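Local coordinates for putative CRISPR-associated endoribonuclease-like protein Cas6nc (Pyrococcus horikoshii, PDB 3QJL), which binds CRISPR RNA as a Cas6-family protein of the prokaryotic adaptive immune system, pairing into a homodimer when crystallized with its RNA, at residues K193-M198 and G206-F211; L153-E158 and I187-F192. All coordinates share one frame; numbering follows the deposited sequence.

Interaction 1: K193-M198 and G206-F211. With nucleotides of chain D.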
loop_
_atom_site.group_PDB
_atom_site.type_symbol
_atom_site.label_atom_id
_atom_site.label_comp_id
_atom_site.label_asym_id
_atom_site.label_seq_id
_atom_site.Cartn_x
_atom_site.Cartn_y
_atom_site.Cartn_z
ATOM N N LYS A 193 2.239 -2.750 -4.826
ATOM C CA LYS A 193 0.930 -3.266 -4.450
ATOM C C LYS A 193 0.179 -3.797 -5.671
ATOM O O LYS A 193 0.351 -3.294 -6.780
ATOM C CB LYS A 193 0.107 -2.177 -3.760
ATOM C CG LYS A 193 -1.106 -2.697 -3.010
ATOM C CD LYS A 193 -1.567 -1.706 -1.955
ATOM C CE LYS A 193 -3.076 -1.535 -1.978
ATOM N NZ LYS A 193 -3.579 -0.878 -0.741
ATOM N N PRO A 194 -0.666 -4.801 -5.458
ATOM C CA PRO A 194 -1.535 -5.332 -6.526
ATOM C C PRO A 194 -2.956 -4.733 -6.499
ATOM O O PRO A 194 -3.472 -4.384 -5.435
ATOM C CB PRO A 194 -1.631 -6.829 -6.166
ATOM C CG PRO A 194 -1.586 -6.817 -4.686
ATOM C CD PRO A 194 -0.566 -5.755 -4.339
ATOM N N THR A 195 -3.612 -4.628 -7.645
ATOM C CA THR A 195 -4.972 -4.122 -7.642
ATOM C C THR A 195 -5.749 -4.920 -8.676
ATOM O O THR A 195 -5.168 -5.402 -9.656
ATOM C CB THR A 195 -4.966 -2.610 -7.961
ATOM O OG1 THR A 195 -6.190 -1.999 -7.536
ATOM C CG2 THR A 195 -4.746 -2.381 -9.444
ATOM N N ARG A 196 -7.048 -5.100 -8.444
ATOM C CA ARG A 196 -7.903 -5.780 -9.416
ATOM C C ARG A 196 -8.994 -4.830 -9.867
ATOM O O ARG A 196 -9.751 -4.322 -9.041
ATOM C CB ARG A 196 -8.551 -7.053 -8.837
ATOM C CG ARG A 196 -9.266 -7.897 -9.908
ATOM C CD ARG A 196 -10.240 -8.914 -9.342
ATOM N NE ARG A 196 -11.189 -8.297 -8.424
ATOM C CZ ARG A 196 -12.360 -8.832 -8.087
ATOM N NH1 ARG A 196 -12.722 -9.983 -8.607
ATOM N NH2 ARG A 196 -13.177 -8.217 -7.239
ATOM N N LEU A 197 -9.075 -4.584 -11.169
ATOM C CA LEU A 197 -10.107 -3.688 -11.692
ATOM C C LEU A 197 -11.059 -4.406 -12.626
ATOM O O LEU A 197 -10.648 -5.237 -13.446
ATOM C CB LEU A 197 -9.485 -2.484 -12.394
ATOM C CG LEU A 197 -8.672 -1.621 -11.438
ATOM C CD1 LEU A 197 -7.703 -0.792 -12.212
ATOM C CD2 LEU A 197 -9.580 -0.762 -10.576
ATOM N N MET A 198 -12.340 -4.097 -12.480
ATOM C CA MET A 198 -13.323 -4.623 -13.392
ATOM C C MET A 198 -13.517 -3.593 -14.488
ATOM O O MET A 198 -14.033 -2.511 -14.231
ATOM C CB MET A 198 -14.643 -4.865 -12.669
ATOM C CG MET A 198 -15.718 -5.479 -13.555
ATOM S SD MET A 198 -17.147 -6.059 -12.624
ATOM C CE MET A 198 -17.563 -4.589 -11.669
ATOM N N GLY A 206 -3.312 -5.396 -11.885
ATOM C CA GLY A 206 -2.130 -4.620 -12.206
ATOM C C GLY A 206 -1.402 -4.160 -10.964
ATOM O O GLY A 206 -1.795 -4.492 -9.845
ATOM N N SER A 207 -0.341 -3.387 -11.161
ATOM C CA SER A 207 0.492 -2.950 -10.054
ATOM C C SER A 207 0.360 -1.449 -9.799
ATOM O O SER A 207 0.423 -0.648 -10.727
ATOM C CB SER A 207 1.954 -3.302 -10.337
ATOM O OG SER A 207 2.042 -4.427 -11.197
ATOM N N LEU A 208 0.155 -1.078 -8.540
ATOM C CA LEU A 208 0.352 0.290 -8.109
ATOM C C LEU A 208 1.684 0.311 -7.391
ATOM O O LEU A 208 1.812 -0.244 -6.311
ATOM C CB LEU A 208 -0.729 0.712 -7.134
ATOM C CG LEU A 208 -2.165 0.551 -7.584
ATOM C CD1 LEU A 208 -3.083 0.801 -6.398
ATOM C CD2 LEU A 208 -2.467 1.504 -8.716
ATOM N N MET A 209 2.676 0.964 -7.966
ATOM C CA MET A 209 4.018 0.829 -7.450
ATOM C C MET A 209 4.812 2.113 -7.610
ATOM O O MET A 209 4.477 2.977 -8.433
ATOM C CB MET A 209 4.723 -0.293 -8.204
ATOM C CG MET A 209 4.737 -0.070 -9.695
ATOM S SD MET A 209 5.426 -1.430 -10.642
ATOM C CE MET A 209 6.618 -1.984 -9.438
ATOM N N VAL A 210 5.865 2.236 -6.809
ATOM C CA VAL A 210 6.887 3.238 -7.058
ATOM C C VAL A 210 8.090 2.448 -7.520
ATOM O O VAL A 210 8.486 1.512 -6.840
ATOM C CB VAL A 210 7.235 4.001 -5.788
ATOM C CG1 VAL A 210 8.556 4.720 -5.955
ATOM C CG2 VAL A 210 6.125 4.969 -5.446
ATOM N N PHE A 211 8.647 2.776 -8.681
ATOM C CA PHE A 211 9.783 2.012 -9.186
ATOM C C PHE A 211 10.855 2.902 -9.790
ATOM O O PHE A 211 10.612 4.072 -10.066
ATOM C CB PHE A 211 9.334 0.980 -10.206
ATOM C CG PHE A 211 8.676 1.567 -11.416
ATOM C CD1 PHE A 211 7.361 1.995 -11.370
ATOM C CD2 PHE A 211 9.369 1.673 -12.611
ATOM C CE1 PHE A 211 6.752 2.522 -12.490
ATOM C CE2 PHE A 211 8.774 2.198 -13.727
ATOM C CZ PHE A 211 7.460 2.629 -13.671
ATOM P P A D 9 -11.782 -10.875 -2.230
ATOM O OP1 A D 9 -12.679 -12.031 -2.001
ATOM O OP2 A D 9 -10.744 -10.553 -1.204
ATOM O "O5'" A D 9 -11.113 -11.004 -3.668
ATOM C "C5'" A D 9 -11.897 -11.362 -4.803
ATOM C "C4'" A D 9 -11.029 -11.744 -5.969
ATOM O "O4'" A D 9 -10.254 -10.577 -6.364
ATOM C "C3'" A D 9 -10.025 -12.853 -5.680
ATOM O "O3'" A D 9 -9.762 -13.599 -6.879
ATOM C "C2'" A D 9 -8.780 -12.072 -5.269
ATOM O "O2'" A D 9 -7.557 -12.753 -5.473
ATOM C "C1'" A D 9 -8.877 -10.799 -6.133
ATOM N N9 A D 9 -8.331 -9.614 -5.463
ATOM C C8 A D 9 -8.775 -9.113 -4.262
ATOM N N7 A D 9 -8.109 -8.082 -3.810
ATOM C C5 A D 9 -7.137 -7.894 -4.778
ATOM C C6 A D 9 -6.114 -6.943 -4.875
ATOM N N6 A D 9 -5.906 -5.989 -3.962
ATOM N N1 A D 9 -5.307 -7.025 -5.949
ATOM C C2 A D 9 -5.532 -7.986 -6.856
ATOM N N3 A D 9 -6.466 -8.929 -6.881
ATOM C C4 A D 9 -7.248 -8.832 -5.796
ATOM P P U D 8 -9.954 -6.074 0.536
ATOM O OP1 U D 8 -10.122 -6.870 1.782
ATOM O OP2 U D 8 -8.584 -5.782 0.054
ATOM O "O5'" U D 8 -10.792 -6.732 -0.632
ATOM C "C5'" U D 8 -12.170 -7.003 -0.475
ATOM C "C4'" U D 8 -12.822 -7.214 -1.810
ATOM O "O4'" U D 8 -12.717 -6.000 -2.598
ATOM C "C3'" U D 8 -12.202 -8.299 -2.679
ATOM O "O3'" U D 8 -12.732 -9.582 -2.377
ATOM C "C2'" U D 8 -12.521 -7.838 -4.098
ATOM O "O2'" U D 8 -13.813 -8.276 -4.479
ATOM C "C1'" U D 8 -12.551 -6.312 -3.956
ATOM N N1 U D 8 -11.309 -5.666 -4.445
ATOM C C2 U D 8 -11.176 -5.521 -5.807
ATOM O O2 U D 8 -12.024 -5.919 -6.575
ATOM N N3 U D 8 -10.021 -4.919 -6.236
ATOM C C4 U D 8 -9.000 -4.427 -5.455
ATOM O O4 U D 8 -8.024 -3.901 -5.991
ATOM C C5 U D 8 -9.211 -4.602 -4.050
ATOM C C6 U D 8 -10.330 -5.191 -3.601
ATOM P P G D 11 -11.207 -18.905 -12.027
ATOM O OP1 G D 11 -11.522 -19.543 -10.719
ATOM O OP2 G D 11 -11.054 -19.769 -13.223
ATOM O "O5'" G D 11 -12.247 -17.731 -12.333
ATOM C "C5'" G D 11 -13.640 -17.892 -12.082
ATOM C "C4'" G D 11 -14.444 -16.695 -12.550
ATOM O "O4'" G D 11 -13.658 -15.481 -12.373
ATOM C "C3'" G D 11 -14.873 -16.720 -14.021
ATOM O "O3'" G D 11 -16.165 -16.124 -14.151
ATOM C "C2'" G D 11 -13.835 -15.824 -14.695
ATOM O "O2'" G D 11 -14.273 -15.218 -15.897
ATOM C "C1'" G D 11 -13.562 -14.787 -13.606
ATOM N N9 G D 11 -12.227 -14.181 -13.686
ATOM C C8 G D 11 -11.247 -14.318 -14.655
ATOM N N7 G D 11 -10.163 -13.627 -14.405
ATOM C C5 G D 11 -10.454 -13.001 -13.201
ATOM C C6 G D 11 -9.671 -12.122 -12.419
ATOM O O6 G D 11 -8.532 -11.707 -12.640
ATOM N N1 G D 11 -10.357 -11.732 -11.279
ATOM C C2 G D 11 -11.633 -12.146 -10.953
ATOM N N2 G D 11 -12.129 -11.670 -9.812
ATOM N N3 G D 11 -12.384 -12.964 -11.664
ATOM C C4 G D 11 -11.718 -13.338 -12.758
#

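Interaction 2: L153-E158 and I187-F192. With nucleotides of chain B.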
loop_
_atom_site.group_PDB
_atom_site.type_symbol
_atom_site.label_atom_id
_atom_site.label_comp_id
_atom_site.label_asym_id
_atom_site.label_seq_id
_atom_site.Cartn_x
_atom_site.Cartn_y
_atom_site.Cartn_z
ATOM N N LEU A 153 0.554 -10.233 -14.917
ATOM C CA LEU A 153 1.852 -10.363 -14.285
ATOM C C LEU A 153 2.101 -9.182 -13.379
ATOM O O LEU A 153 1.520 -8.112 -13.566
ATOM C CB LEU A 153 2.957 -10.428 -15.334
ATOM C CG LEU A 153 2.960 -11.624 -16.273
ATOM C CD1 LEU A 153 4.156 -11.546 -17.209
ATOM C CD2 LEU A 153 2.988 -12.906 -15.445
ATOM N N TYR A 154 2.957 -9.400 -12.387
ATOM C CA TYR A 154 3.473 -8.348 -11.530
ATOM C C TYR A 154 4.990 -8.448 -11.541
ATOM O O TYR A 154 5.548 -9.453 -11.969
ATOM C CB TYR A 154 3.003 -8.517 -10.098
ATOM C CG TYR A 154 1.522 -8.700 -9.876
ATOM C CD1 TYR A 154 0.672 -7.608 -9.804
ATOM C CD2 TYR A 154 0.988 -9.963 -9.662
ATOM C CE1 TYR A 154 -0.674 -7.775 -9.558
ATOM C CE2 TYR A 154 -0.357 -10.139 -9.417
ATOM C CZ TYR A 154 -1.183 -9.046 -9.361
ATOM O OH TYR A 154 -2.521 -9.225 -9.109
ATOM N N PRO A 155 5.672 -7.409 -11.062
ATOM C CA PRO A 155 7.137 -7.415 -11.121
ATOM C C PRO A 155 7.784 -8.628 -10.426
ATOM O O PRO A 155 8.872 -9.057 -10.822
ATOM C CB PRO A 155 7.519 -6.120 -10.398
ATOM C CG PRO A 155 6.314 -5.255 -10.482
ATOM C CD PRO A 155 5.138 -6.173 -10.465
ATOM N N HIS A 156 7.142 -9.177 -9.402
ATOM C CA HIS A 156 7.741 -10.319 -8.719
ATOM C C HIS A 156 7.628 -11.617 -9.525
ATOM O O HIS A 156 8.192 -12.641 -9.148
ATOM C CB HIS A 156 7.204 -10.478 -7.288
ATOM C CG HIS A 156 5.748 -10.843 -7.204
ATOM N ND1 HIS A 156 5.206 -11.930 -7.859
ATOM C CD2 HIS A 156 4.735 -10.284 -6.497
ATOM C CE1 HIS A 156 3.917 -12.017 -7.572
ATOM N NE2 HIS A 156 3.607 -11.030 -6.749
ATOM N N ASP A 157 6.902 -11.576 -10.634
ATOM C CA ASP A 157 6.817 -12.738 -11.510
ATOM C C ASP A 157 8.037 -12.826 -12.413
ATOM O O ASP A 157 8.625 -11.811 -12.768
ATOM C CB ASP A 157 5.532 -12.709 -12.329
ATOM C CG ASP A 157 4.311 -12.988 -11.485
ATOM O OD1 ASP A 157 4.483 -13.620 -10.414
ATOM O OD2 ASP A 157 3.191 -12.580 -11.885
ATOM N N GLU A 158 8.415 -14.040 -12.790
ATOM C CA GLU A 158 9.651 -14.243 -13.539
ATOM C C GLU A 158 9.625 -13.640 -14.948
ATOM O O GLU A 158 10.613 -13.070 -15.403
ATOM C CB GLU A 158 9.992 -15.736 -13.605
ATOM C CG GLU A 158 11.275 -16.052 -14.371
ATOM C CD GLU A 158 12.495 -15.318 -13.814
ATOM O OE1 GLU A 158 12.985 -15.706 -12.721
ATOM O OE2 GLU A 158 12.960 -14.354 -14.476
ATOM N N ILE A 187 13.503 -2.140 -14.671
ATOM C CA ILE A 187 12.874 -1.394 -13.593
ATOM C C ILE A 187 13.092 -2.153 -12.293
ATOM O O ILE A 187 13.040 -3.378 -12.275
ATOM C CB ILE A 187 11.363 -1.210 -13.820
ATOM C CG1 ILE A 187 10.609 -2.448 -13.356
ATOM C CG2 ILE A 187 11.056 -0.914 -15.283
ATOM C CD1 ILE A 187 9.119 -2.272 -13.399
ATOM N N GLU A 188 13.366 -1.450 -11.203
ATOM C CA GLU A 188 13.346 -2.135 -9.919
ATOM C C GLU A 188 12.317 -1.542 -8.964
ATOM O O GLU A 188 12.305 -0.335 -8.706
ATOM C CB GLU A 188 14.737 -2.278 -9.285
ATOM C CG GLU A 188 15.277 -1.056 -8.583
ATOM C CD GLU A 188 16.512 -1.388 -7.764
ATOM O OE1 GLU A 188 16.610 -2.543 -7.273
ATOM O OE2 GLU A 188 17.388 -0.503 -7.622
ATOM N N VAL A 189 11.440 -2.415 -8.475
ATOM C CA VAL A 189 10.330 -2.028 -7.632
ATOM C C VAL A 189 10.832 -1.462 -6.312
ATOM O O VAL A 189 11.836 -1.916 -5.774
ATOM C CB VAL A 189 9.456 -3.246 -7.362
ATOM C CG1 VAL A 189 8.365 -2.924 -6.373
ATOM C CG2 VAL A 189 8.880 -3.735 -8.647
ATOM N N LEU A 190 10.130 -0.469 -5.792
ATOM C CA LEU A 190 10.501 0.180 -4.544
ATOM C C LEU A 190 9.364 0.045 -3.567
ATOM O O LEU A 190 9.559 -0.346 -2.441
ATOM C CB LEU A 190 10.899 1.637 -4.749
ATOM C CG LEU A 190 12.128 1.817 -5.639
ATOM C CD1 LEU A 190 12.658 3.246 -5.598
ATOM C CD2 LEU A 190 13.195 0.846 -5.205
ATOM N N LYS A 191 8.192 0.498 -3.963
ATOM C CA LYS A 191 6.985 0.261 -3.183
ATOM C C LYS A 191 6.015 -0.443 -4.121
ATOM O O LYS A 191 5.818 -0.003 -5.243
ATOM C CB LYS A 191 6.409 1.599 -2.723
ATOM C CG LYS A 191 5.236 1.533 -1.779
ATOM C CD LYS A 191 4.881 2.943 -1.319
ATOM C CE LYS A 191 3.840 2.960 -0.214
ATOM N NZ LYS A 191 4.449 2.624 1.118
ATOM N N PHE A 192 5.475 -1.586 -3.707
ATOM C CA PHE A 192 4.615 -2.351 -4.607
ATOM C C PHE A 192 3.294 -2.839 -4.021
ATOM O O PHE A 192 3.234 -3.288 -2.878
ATOM C CB PHE A 192 5.378 -3.543 -5.192
ATOM C CG PHE A 192 4.492 -4.562 -5.849
ATOM C CD1 PHE A 192 4.112 -4.418 -7.172
ATOM C CD2 PHE A 192 4.034 -5.660 -5.142
ATOM C CE1 PHE A 192 3.295 -5.353 -7.778
ATOM C CE2 PHE A 192 3.217 -6.597 -5.742
ATOM C CZ PHE A 192 2.847 -6.443 -7.062
ATOM P P A B 7 6.413 -3.273 -0.194
ATOM O OP1 A B 7 5.858 -2.146 -0.967
ATOM O OP2 A B 7 5.478 -4.276 0.374
ATOM O "O5'" A B 7 7.525 -4.005 -1.048
ATOM C "C5'" A B 7 8.289 -3.301 -2.005
ATOM C "C4'" A B 7 9.645 -3.926 -2.172
ATOM O "O4'" A B 7 10.439 -3.670 -0.989
ATOM C "C3'" A B 7 9.653 -5.438 -2.326
ATOM O "O3'" A B 7 9.482 -5.840 -3.664
ATOM C "C2'" A B 7 10.998 -5.837 -1.749
ATOM O "O2'" A B 7 12.019 -5.648 -2.702
ATOM C "C1'" A B 7 11.183 -4.808 -0.644
ATOM N N9 A B 7 10.698 -5.294 0.663
ATOM C C8 A B 7 9.701 -4.740 1.422
ATOM N N7 A B 7 9.477 -5.366 2.553
ATOM C C5 A B 7 10.392 -6.408 2.540
ATOM C C6 A B 7 10.659 -7.435 3.456
ATOM N N6 A B 7 10.024 -7.601 4.618
ATOM N N1 A B 7 11.631 -8.303 3.135
ATOM C C2 A B 7 12.278 -8.154 1.979
ATOM N N3 A B 7 12.125 -7.236 1.033
ATOM C C4 A B 7 11.157 -6.375 1.384
ATOM P P C B 5 4.754 7.145 -0.465
ATOM O OP1 C B 5 3.358 6.645 -0.473
ATOM O OP2 C B 5 5.543 7.042 0.786
ATOM O "O5'" C B 5 5.558 6.498 -1.670
ATOM C "C5'" C B 5 6.961 6.669 -1.790
ATOM C "C4'" C B 5 7.683 5.357 -1.647
ATOM O "O4'" C B 5 8.811 5.329 -2.561
ATOM C "C3'" C B 5 8.243 5.076 -0.259
ATOM O "O3'" C B 5 8.152 3.678 0.011
ATOM C "C2'" C B 5 9.706 5.486 -0.401
ATOM O "O2'" C B 5 10.582 4.853 0.502
ATOM C "C1'" C B 5 10.002 5.095 -1.846
ATOM N N1 C B 5 11.070 5.891 -2.482
ATOM C C2 C B 5 12.329 5.312 -2.681
ATOM O O2 C B 5 12.537 4.146 -2.293
ATOM N N3 C B 5 13.294 6.046 -3.283
ATOM C C4 C B 5 13.044 7.300 -3.679
ATOM N N4 C B 5 14.039 7.976 -4.260
ATOM C C5 C B 5 11.769 7.909 -3.495
ATOM C C6 C B 5 10.819 7.173 -2.903
ATOM P P A B 6 7.950 3.153 1.519
ATOM O OP1 A B 6 6.754 3.827 2.067
ATOM O OP2 A B 6 9.239 3.323 2.211
ATOM O "O5'" A B 6 7.653 1.608 1.312
ATOM C "C5'" A B 6 8.556 0.788 0.576
ATOM C "C4'" A B 6 8.567 -0.640 1.080
ATOM O "O4'" A B 6 9.260 -0.689 2.350
ATOM C "C3'" A B 6 7.194 -1.262 1.315
ATOM O "O3'" A B 6 7.253 -2.655 1.030
ATOM C "C2'" A B 6 6.981 -1.051 2.808
ATOM O "O2'" A B 6 6.091 -1.965 3.408
ATOM C "C1'" A B 6 8.401 -1.201 3.353
ATOM N N9 A B 6 8.651 -0.438 4.581
ATOM C C8 A B 6 8.509 0.918 4.713
ATOM N N7 A B 6 8.802 1.378 5.902
ATOM C C5 A B 6 9.170 0.251 6.611
ATOM C C6 A B 6 9.586 0.086 7.940
ATOM N N6 A B 6 9.705 1.106 8.789
ATOM N N1 A B 6 9.884 -1.164 8.359
ATOM C C2 A B 6 9.755 -2.163 7.485
ATOM N N3 A B 6 9.371 -2.132 6.210
ATOM C C4 A B 6 9.088 -0.879 5.816
#

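Interaction 1: K193-M198 and G206-F211
Thr195 and Gly206 face each other as an antiparallel hydrogen-bonded pair: Thr195 N reaches Gly206 O at 2.9 Å, and Gly206 N returns to Thr195 O. Two residues along, Leu208 N donates to Lys193 O at 2.8 Å, whereas the reciprocal bond from Lys193 N to Leu208 O is weak, bent to 128° at the hydrogen. Between these pairs lies the non-hydrogen-bonded pair Pro194 and Ser207. On the face shared by Lys193, Thr195 and Leu208, CD1 of Leu208 lies 4.2 Å from Thr195 CB.

The edge of strand 193-197 turned from Gly206 reads RNA, chiefly through Arg196. Arg196 N gives a nearly straight bond (171°) to O4 of U8 of chain D, and N3 of that uracil donates to Arg196 O at 2.9 Å, so the backbone meets the base much as a pairing partner would. Thr195 OG1, anti to its backbone N (chi1 -161°), adds a second donor to O4 at 3.1 Å. The Arg196 chain bends at chi3, and its NH2 takes U8 O2 at 2.7 Å. One guanidinium face is met by O4' of A9 of chain D, whose N6 also donates to Pro194 O. Uracil is thus recognised at O2, N3 and O4. Lys193 NZ forms a salt bridge with an RNA phosphate.

The pairing belongs to the hairpin of strands 192-197 and 204-215. Leu208 also packs on Thr132 of strand 128-132, which pairs antiparallel with strand 204-215 in the same sheet.

Interaction 2: L153-E158 and I187-F192
Phe192 points its ring at the turn 154-157, where Tyr154, Pro155 and His156 meet it from different directions. Proline and phenylalanine come tip to tip, with Pro155 CD 3.4 Å from Phe192 CE1. The Tyr154 ring lies obliquely, its plane at 79° to that of Phe192, and Tyr154 CB approaches Phe192 CZ at 3.7 Å. His156 is similarly oblique, at 75°, with only its CD2 near Phe192 CE2. Its CG sits between the backbone N and the carbonyl carbon (chi1 66°), which brings one imidazole face over Tyr154 CB. Val189 CG2 closes on Pro155 CB, the two side chains crossing at about a right angle.

The turn is type I: Asp157 N bonds to Tyr154 O at 2.9 Å, and the Asp157 carboxylate receives Tyr154 N. On the opposing segment the chain turns a corner at Leu190 and Lys191, a classic beta bulge facing Val210. There Phe192 N donates to OP1 of A7 of chain B at 2.8 Å, and Lys191 NZ donates a hydrogen bond to OP1 of A6 of chain B.

The turn follows strand 148-153 and precedes helix 160-176, whose Phe160 touches Pro155 and Ile187; Met209 of strand 204-215 packs on both Pro155 and Val189.

In the fold
Strand 204-215 serves both contacts: it is half of the hairpin in interaction 1 and the neighbour of strand 185-189 in interaction 2. Their centres lie about 10 Å apart, and they touch where Val210 probably bonds through its N to Lys191 O and through its O to Leu190 N. Interaction 1 is partly buried and rests on backbone pairing, whereas interaction 2 is a surface contact of apolar and aromatic side chains without a hydrogen bond between its segments. Their RNA chemistry differs too: residues 193-198 mainly address base edges of chain D, with Lys193 on a phosphate, while the hydrogen bonds of 187-192 to chain B go mainly to phosphate oxygens.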